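Local coordinates for replicase polyprotein 1a (Avian infectious bronchitis virus, PDB 3LD1) that is of incompletely understood function, being a fragment of nsp2, one of the non-structural proteins cut from the coronavirus replicase polyprotein, at residues E218-V222 and V238-F242; I177-F181 and L231-N235. The protein carries 3 engineered substitutions. All coordinates share one frame. Residues are numbered along the deposited sequence.

Contact 1. Residues E218-V222 and V238-F242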
ATOM      1  N   GLU A 218       6.006 -16.261   5.351  1.00 50.81           N
ATOM      2  CA  GLU A 218       7.330 -16.833   5.248  1.00 51.63           C
ATOM      3  C   GLU A 218       8.267 -16.202   6.282  1.00 51.89           C
ATOM      4  O   GLU A 218       9.452 -15.902   5.996  1.00 51.90           O
ATOM      5  CB  GLU A 218       7.837 -16.734   3.806  1.00 52.08           C
ATOM      6  CG  GLU A 218       7.087 -17.684   2.843  1.00 54.23           C
ATOM      7  CD  GLU A 218       7.033 -19.119   3.392  1.00 64.01           C
ATOM      8  OE1 GLU A 218       8.128 -19.639   3.725  1.00 67.35           O
ATOM      9  OE2 GLU A 218       5.913 -19.714   3.554  1.00 67.31           O
ATOM     10  N   ARG A 219       7.702 -16.009   7.481  1.00 50.42           N
ATOM     11  CA  ARG A 219       8.388 -15.417   8.630  1.00 49.77           C
ATOM     12  C   ARG A 219       8.879 -14.008   8.408  1.00 49.70           C
ATOM     13  O   ARG A 219       9.846 -13.590   9.062  1.00 50.76           O
ATOM     14  CB  ARG A 219       9.568 -16.239   9.097  1.00 48.74           C
ATOM     15  CG  ARG A 219       9.278 -17.698   9.334  1.00 51.49           C
ATOM     16  CD  ARG A 219      10.573 -18.559   9.273  1.00 52.72           C
ATOM     17  NE  ARG A 219      10.182 -19.949   9.433  1.00 52.05           N
ATOM     18  CZ  ARG A 219       9.996 -20.853   8.450  1.00 54.81           C
ATOM     19  NH1 ARG A 219      10.232 -20.564   7.136  1.00 47.17           N
ATOM     20  NH2 ARG A 219       9.568 -22.093   8.804  1.00 49.75           N
ATOM     21  N   THR A 220       8.229 -13.254   7.530  1.00 48.41           N
ATOM     22  CA  THR A 220       8.444 -11.812   7.474  1.00 46.90           C
ATOM     23  C   THR A 220       7.126 -11.152   7.657  1.00 45.95           C
ATOM     24  O   THR A 220       6.076 -11.720   7.269  1.00 44.68           O
ATOM     25  CB  THR A 220       8.896 -11.287   6.069  1.00 47.58           C
ATOM     26  OG1 THR A 220       9.473 -12.320   5.277  1.00 49.59           O
ATOM     27  CG2 THR A 220       9.838 -10.218   6.217  1.00 44.79           C
ATOM     28  N   LEU A 221       7.194  -9.931   8.204  1.00 44.42           N
ATOM     29  CA  LEU A 221       6.132  -8.971   8.075  1.00 43.67           C
ATOM     30  C   LEU A 221       6.093  -8.591   6.585  1.00 43.90           C
ATOM     31  O   LEU A 221       7.116  -8.574   5.935  1.00 43.23           O
ATOM     32  CB  LEU A 221       6.479  -7.758   8.916  1.00 43.28           C
ATOM     33  CG  LEU A 221       6.310  -7.893  10.446  1.00 42.19           C
ATOM     34  CD1 LEU A 221       6.966  -6.762  11.249  1.00 34.29           C
ATOM     35  CD2 LEU A 221       4.847  -7.926  10.799  1.00 41.96           C
ATOM     36  N   VAL A 222       4.906  -8.405   6.021  1.00 44.82           N
ATOM     37  CA  VAL A 222       4.761  -7.834   4.697  1.00 44.60           C
ATOM     38  C   VAL A 222       3.557  -6.893   4.697  1.00 45.05           C
ATOM     39  O   VAL A 222       2.625  -7.110   5.393  1.00 44.85           O
ATOM     40  CB  VAL A 222       4.706  -8.882   3.544  1.00 45.36           C
ATOM     41  CG1 VAL A 222       5.293 -10.238   3.968  1.00 44.10           C
ATOM     42  CG2 VAL A 222       3.294  -8.994   2.901  1.00 43.20           C
ATOM     43  N   VAL A 238      12.566  -5.355   4.351  1.00 50.27           N
ATOM     44  CA  VAL A 238      12.070  -5.929   5.581  1.00 50.38           C
ATOM     45  C   VAL A 238      12.284  -7.472   5.572  1.00 50.94           C
ATOM     46  O   VAL A 238      12.673  -8.047   6.559  1.00 51.28           O
ATOM     47  CB  VAL A 238      10.585  -5.571   5.822  1.00 50.48           C
ATOM     48  CG1 VAL A 238       9.966  -6.473   6.929  1.00 50.39           C
ATOM     49  CG2 VAL A 238      10.410  -4.139   6.218  1.00 47.94           C
ATOM     50  N   ALA A 239      12.067  -8.123   4.445  1.00 50.90           N
ATOM     51  CA  ALA A 239      12.238  -9.535   4.397  1.00 51.47           C
ATOM     52  C   ALA A 239      13.686  -9.856   4.718  1.00 53.17           C
ATOM     53  O   ALA A 239      13.966 -10.821   5.415  1.00 52.97           O
ATOM     54  CB  ALA A 239      11.872 -10.040   3.039  1.00 50.16           C
ATOM     55  N   LYS A 240      14.591  -9.020   4.203  1.00 54.94           N
ATOM     56  CA  LYS A 240      16.004  -9.277   4.230  1.00 55.89           C
ATOM     57  C   LYS A 240      16.457  -9.228   5.705  1.00 55.44           C
ATOM     58  O   LYS A 240      17.170 -10.122   6.134  1.00 56.05           O
ATOM     59  CB  LYS A 240      16.705  -8.215   3.395  1.00 56.42           C
ATOM     60  CG  LYS A 240      17.906  -8.694   2.615  1.00 58.06           C
ATOM     61  CD  LYS A 240      18.752  -7.479   2.016  1.00 57.78           C
ATOM     62  CE  LYS A 240      20.014  -7.989   1.165  1.00 59.68           C
ATOM     63  NZ  LYS A 240      21.185  -8.449   2.025  1.00 54.45           N
ATOM     64  N   PHE A 241      16.015  -8.226   6.470  1.00 53.66           N
ATOM     65  CA  PHE A 241      16.251  -8.131   7.904  1.00 53.82           C
ATOM     66  C   PHE A 241      15.661  -9.322   8.661  1.00 54.81           C
ATOM     67  O   PHE A 241      16.136  -9.685   9.732  1.00 55.29           O
ATOM     68  CB  PHE A 241      15.568  -6.875   8.400  1.00 53.45           C
ATOM     69  CG  PHE A 241      15.630  -6.630   9.908  1.00 53.50           C
ATOM     70  CD1 PHE A 241      14.813  -7.333  10.805  1.00 56.79           C
ATOM     71  CD2 PHE A 241      16.395  -5.576  10.428  1.00 53.02           C
ATOM     72  CE1 PHE A 241      14.840  -7.037  12.263  1.00 54.02           C
ATOM     73  CE2 PHE A 241      16.418  -5.264  11.830  1.00 52.39           C
ATOM     74  CZ  PHE A 241      15.649  -6.014  12.753  1.00 51.73           C
ATOM     75  N   PHE A 242      14.586  -9.906   8.147  1.00 54.89           N
ATOM     76  CA  PHE A 242      13.997 -11.032   8.845  1.00 55.87           C
ATOM     77  C   PHE A 242      14.759 -12.264   8.533  1.00 57.57           C
ATOM     78  O   PHE A 242      15.073 -13.043   9.427  1.00 59.13           O
ATOM     79  CB  PHE A 242      12.527 -11.202   8.509  1.00 54.25           C
ATOM     80  CG  PHE A 242      11.658 -10.393   9.389  1.00 50.84           C
ATOM     81  CD1 PHE A 242      11.113 -10.943  10.537  1.00 48.40           C
ATOM     82  CD2 PHE A 242      11.424  -9.058   9.107  1.00 44.12           C
ATOM     83  CE1 PHE A 242      10.315 -10.139  11.391  1.00 51.52           C
ATOM     84  CE2 PHE A 242      10.617  -8.260   9.913  1.00 46.09           C
ATOM     85  CZ  PHE A 242      10.063  -8.769  11.063  1.00 50.03           C
TER
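This is an apolar strand-on-helix contact in which the return strand of a small hairpin, 220-223, lies against the later part of helix 232-243. The two short axes run nearly antiparallel (167°) and approach to 7.5 Å; the CA atoms of Thr220 and Ala239 are 5.4 Å apart. Glu218 and Arg219 both have positive phi (54° and 61°) with psi of 41° and 27°, so the chain reverses through a tight turn close to type I', bringing Thr220 over the helix. Phe242 supplies the aromatic ring of the contact. Its ring faces the strand backbone: Thr220 CA stands 4.3 Å from the ring centroid and 22° off the normal, a CH-pi contact. Leu221 CD1 reaches Phe242 CZ at 3.7 Å, while one helical turn earlier Val238 CG1 meets Leu221 CB at 4.2 Å and Leu221 O at 3.7 Å. No hydrogen bond joins the segments; the 242 Å² buried comes from van der Waals packing. Arg219 directs its guanidinium elsewhere, with NE bonded to Gly251 O. Around the contact, Val222 pairs through its backbone with Val215 of strand 214-217, Leu221 also touches Val214, and Phe260 of strand 258-260 makes an edge-to-face contact with Phe242.

Contact 2. Residues I177-F181 and L231-N235; sequences IVRIF and LASIN
Helix-to-helix packing joins 177-181, part of helix 174-185, to 231-235, where the chain enters helix 232-243. The interface buries 289 Å² without a hydrogen bond across it. Along the first segment, Ile177, Ile180 and Phe181 are spaced i, i+3, i+4 and so share one helical face, with Ile177 O accepting from Phe181 N at 2.7 Å. The closest CA pair is that of Ile177 and Ile234, 6.8 Å apart. Ile177 has its CA-to-CB bond directed away, yet its CD1 comes back to 4.1 Å from Ile234 CD1. Ile180, in the m,m rotamer, points toward the partner and forms the centre: its CG2 lies 3.7 Å from Ile234 CG2 and 4.4 Å from Leu231 CD2. Phe181 (chi1 m) leaves sideways, and its ring contacts both Leu231 and, on helix 140-162, Val151 and Val154. On the opposing segment, Leu231 has phi/psi of -93/5 and an m,t side chain, with Ser233 and Ile234 following in helical conformation. The m,t leucine brings its CD2 to 3.9 Å from Phe181 CE1. At the margin, Ser233, with chi1 p, sets OG 3.3 Å from Ile180 CD1.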
ATOM      1  N   ILE A 177      10.899   3.256   3.735  1.00 80.55           N
ATOM      2  CA  ILE A 177      10.127   4.409   3.373  1.00 77.56           C
ATOM      3  C   ILE A 177      11.107   5.452   2.887  1.00 74.66           C
ATOM      4  O   ILE A 177      11.177   5.695   1.683  1.00 75.80           O
ATOM      5  CB  ILE A 177       9.271   4.947   4.608  1.00 78.61           C
ATOM      6  CG1 ILE A 177       7.884   4.334   4.622  1.00 78.66           C
ATOM      7  CG2 ILE A 177       9.142   6.558   4.703  1.00 78.65           C
ATOM      8  CD1 ILE A 177       7.808   3.019   5.328  1.00 80.56           C
ATOM      9  N   VAL A 178      11.905   6.006   3.799  1.00 70.08           N
ATOM     10  CA  VAL A 178      12.505   7.283   3.525  1.00 67.09           C
ATOM     11  C   VAL A 178      13.227   7.231   2.210  1.00 64.99           C
ATOM     12  O   VAL A 178      12.826   7.897   1.274  1.00 64.63           O
ATOM     13  CB  VAL A 178      13.335   7.801   4.685  1.00 66.54           C
ATOM     14  CG1 VAL A 178      13.991   9.074   4.301  1.00 66.02           C
ATOM     15  CG2 VAL A 178      12.415   8.085   5.823  1.00 66.28           C
ATOM     16  N   ARG A 179      14.239   6.386   2.123  1.00 63.58           N
ATOM     17  CA  ARG A 179      15.009   6.263   0.906  1.00 62.91           C
ATOM     18  C   ARG A 179      14.212   5.714  -0.269  1.00 61.07           C
ATOM     19  O   ARG A 179      14.509   6.067  -1.419  1.00 61.40           O
ATOM     20  CB  ARG A 179      16.214   5.375   1.106  1.00 62.86           C
ATOM     21  CG  ARG A 179      15.822   3.919   1.315  1.00 66.98           C
ATOM     22  CD  ARG A 179      16.652   3.031   0.415  1.00 71.89           C
ATOM     23  NE  ARG A 179      17.308   1.929   1.133  1.00 76.77           N
ATOM     24  CZ  ARG A 179      18.323   2.064   2.014  1.00 80.13           C
ATOM     25  NH1 ARG A 179      18.796   3.268   2.359  1.00 80.67           N
ATOM     26  NH2 ARG A 179      18.872   0.982   2.572  1.00 80.38           N
ATOM     27  N   ILE A 180      13.253   4.823  -0.006  1.00 58.07           N
ATOM     28  CA  ILE A 180      12.619   4.145  -1.109  1.00 55.99           C
ATOM     29  C   ILE A 180      11.748   5.185  -1.815  1.00 56.57           C
ATOM     30  O   ILE A 180      11.752   5.279  -3.048  1.00 55.96           O
ATOM     31  CB  ILE A 180      11.808   2.947  -0.663  1.00 55.06           C
ATOM     32  CG1 ILE A 180      12.707   1.875  -0.048  1.00 54.40           C
ATOM     33  CG2 ILE A 180      11.002   2.399  -1.810  1.00 50.69           C
ATOM     34  CD1 ILE A 180      13.649   1.094  -1.018  1.00 55.23           C
ATOM     35  N   PHE A 181      11.053   5.981  -1.013  1.00 56.59           N
ATOM     36  CA  PHE A 181      10.226   7.047  -1.533  1.00 59.03           C
ATOM     37  C   PHE A 181      11.055   8.139  -2.202  1.00 59.13           C
ATOM     38  O   PHE A 181      10.758   8.561  -3.294  1.00 58.74           O
ATOM     39  CB  PHE A 181       9.445   7.673  -0.416  1.00 59.78           C
ATOM     40  CG  PHE A 181       8.242   6.865   0.025  1.00 62.71           C
ATOM     41  CD1 PHE A 181       7.106   6.754  -0.803  1.00 64.62           C
ATOM     42  CD2 PHE A 181       8.225   6.228   1.270  1.00 62.46           C
ATOM     43  CE1 PHE A 181       5.941   5.998  -0.386  1.00 61.67           C
ATOM     44  CE2 PHE A 181       7.082   5.478   1.694  1.00 63.40           C
ATOM     45  CZ  PHE A 181       5.946   5.367   0.854  1.00 60.77           C
ATOM     46  N   LEU A 231       6.531  -0.136  -4.764  1.00 42.35           N
ATOM     47  CA  LEU A 231       6.876   0.003  -3.379  1.00 43.28           C
ATOM     48  C   LEU A 231       7.217  -1.365  -2.781  1.00 44.18           C
ATOM     49  O   LEU A 231       7.530  -1.432  -1.590  1.00 44.84           O
ATOM     50  CB  LEU A 231       5.758   0.680  -2.604  1.00 42.89           C
ATOM     51  CG  LEU A 231       5.481   2.150  -2.953  1.00 44.04           C
ATOM     52  CD1 LEU A 231       4.339   2.802  -2.131  1.00 43.57           C
ATOM     53  CD2 LEU A 231       6.741   2.973  -2.770  1.00 39.83           C
ATOM     54  N   ALA A 232       7.251  -2.418  -3.594  1.00 43.98           N
ATOM     55  CA  ALA A 232       7.578  -3.788  -3.070  1.00 45.86           C
ATOM     56  C   ALA A 232       8.892  -3.802  -2.381  1.00 46.42           C
ATOM     57  O   ALA A 232       9.167  -4.589  -1.442  1.00 44.50           O
ATOM     58  CB  ALA A 232       7.649  -4.853  -4.182  1.00 44.61           C
ATOM     59  N   SER A 233       9.759  -2.958  -2.912  1.00 47.76           N
ATOM     60  CA  SER A 233      11.103  -3.004  -2.436  1.00 48.65           C
ATOM     61  C   SER A 233      11.100  -2.671  -0.911  1.00 48.08           C
ATOM     62  O   SER A 233      12.077  -2.933  -0.206  1.00 49.67           O
ATOM     63  CB  SER A 233      11.935  -2.072  -3.281  1.00 48.12           C
ATOM     64  OG  SER A 233      11.662  -0.736  -2.888  1.00 52.90           O
ATOM     65  N   ILE A 234      10.026  -2.121  -0.359  1.00 47.40           N
ATOM     66  CA  ILE A 234      10.061  -2.000   1.080  1.00 46.47           C
ATOM     67  C   ILE A 234       9.750  -3.370   1.780  1.00 47.03           C
ATOM     68  O   ILE A 234      10.494  -3.841   2.656  1.00 46.82           O
ATOM     69  CB  ILE A 234       9.335  -0.750   1.642  1.00 47.04           C
ATOM     70  CG1 ILE A 234       8.098  -1.142   2.361  1.00 49.47           C
ATOM     71  CG2 ILE A 234       9.024   0.373   0.642  1.00 42.92           C
ATOM     72  CD1 ILE A 234       8.196  -0.723   3.733  1.00 49.76           C
ATOM     73  N   ASN A 235       8.709  -4.071   1.348  1.00 47.17           N
ATOM     74  CA  ASN A 235       8.548  -5.453   1.717  1.00 46.15           C
ATOM     75  C   ASN A 235       9.863  -6.263   1.566  1.00 47.69           C
ATOM     76  O   ASN A 235      10.161  -7.174   2.387  1.00 49.26           O
ATOM     77  CB  ASN A 235       7.463  -6.074   0.870  1.00 45.07           C
ATOM     78  CG  ASN A 235       6.066  -5.694   1.303  1.00 45.99           C
ATOM     79  OD1 ASN A 235       5.099  -5.801   0.514  1.00 48.42           O
ATOM     80  ND2 ASN A 235       5.905  -5.364   2.577  1.00 44.91           N
TER

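In the fold
Both contacts use helix 232-243: its first turn, with the residue leading into it, packs on helix 174-185 in contact 2, and further along it receives the hairpin strand in contact 1. Their segments alternate along the chain. The centres are about 14 Å apart, and Val222 touches Asn235 where the sites adjoin. Contact 2 is the more buried, with four of its six touching residues buried against three of six in contact 1; their centres lie about 11 and 16 Å from the chain centre. Neither has a cross-segment hydrogen bond; contact 2 packs Ile177, Ile180 and Ile234 with Leu231, and Phe181 at the side, whereas contact 1 sets an aromatic face against strand backbone.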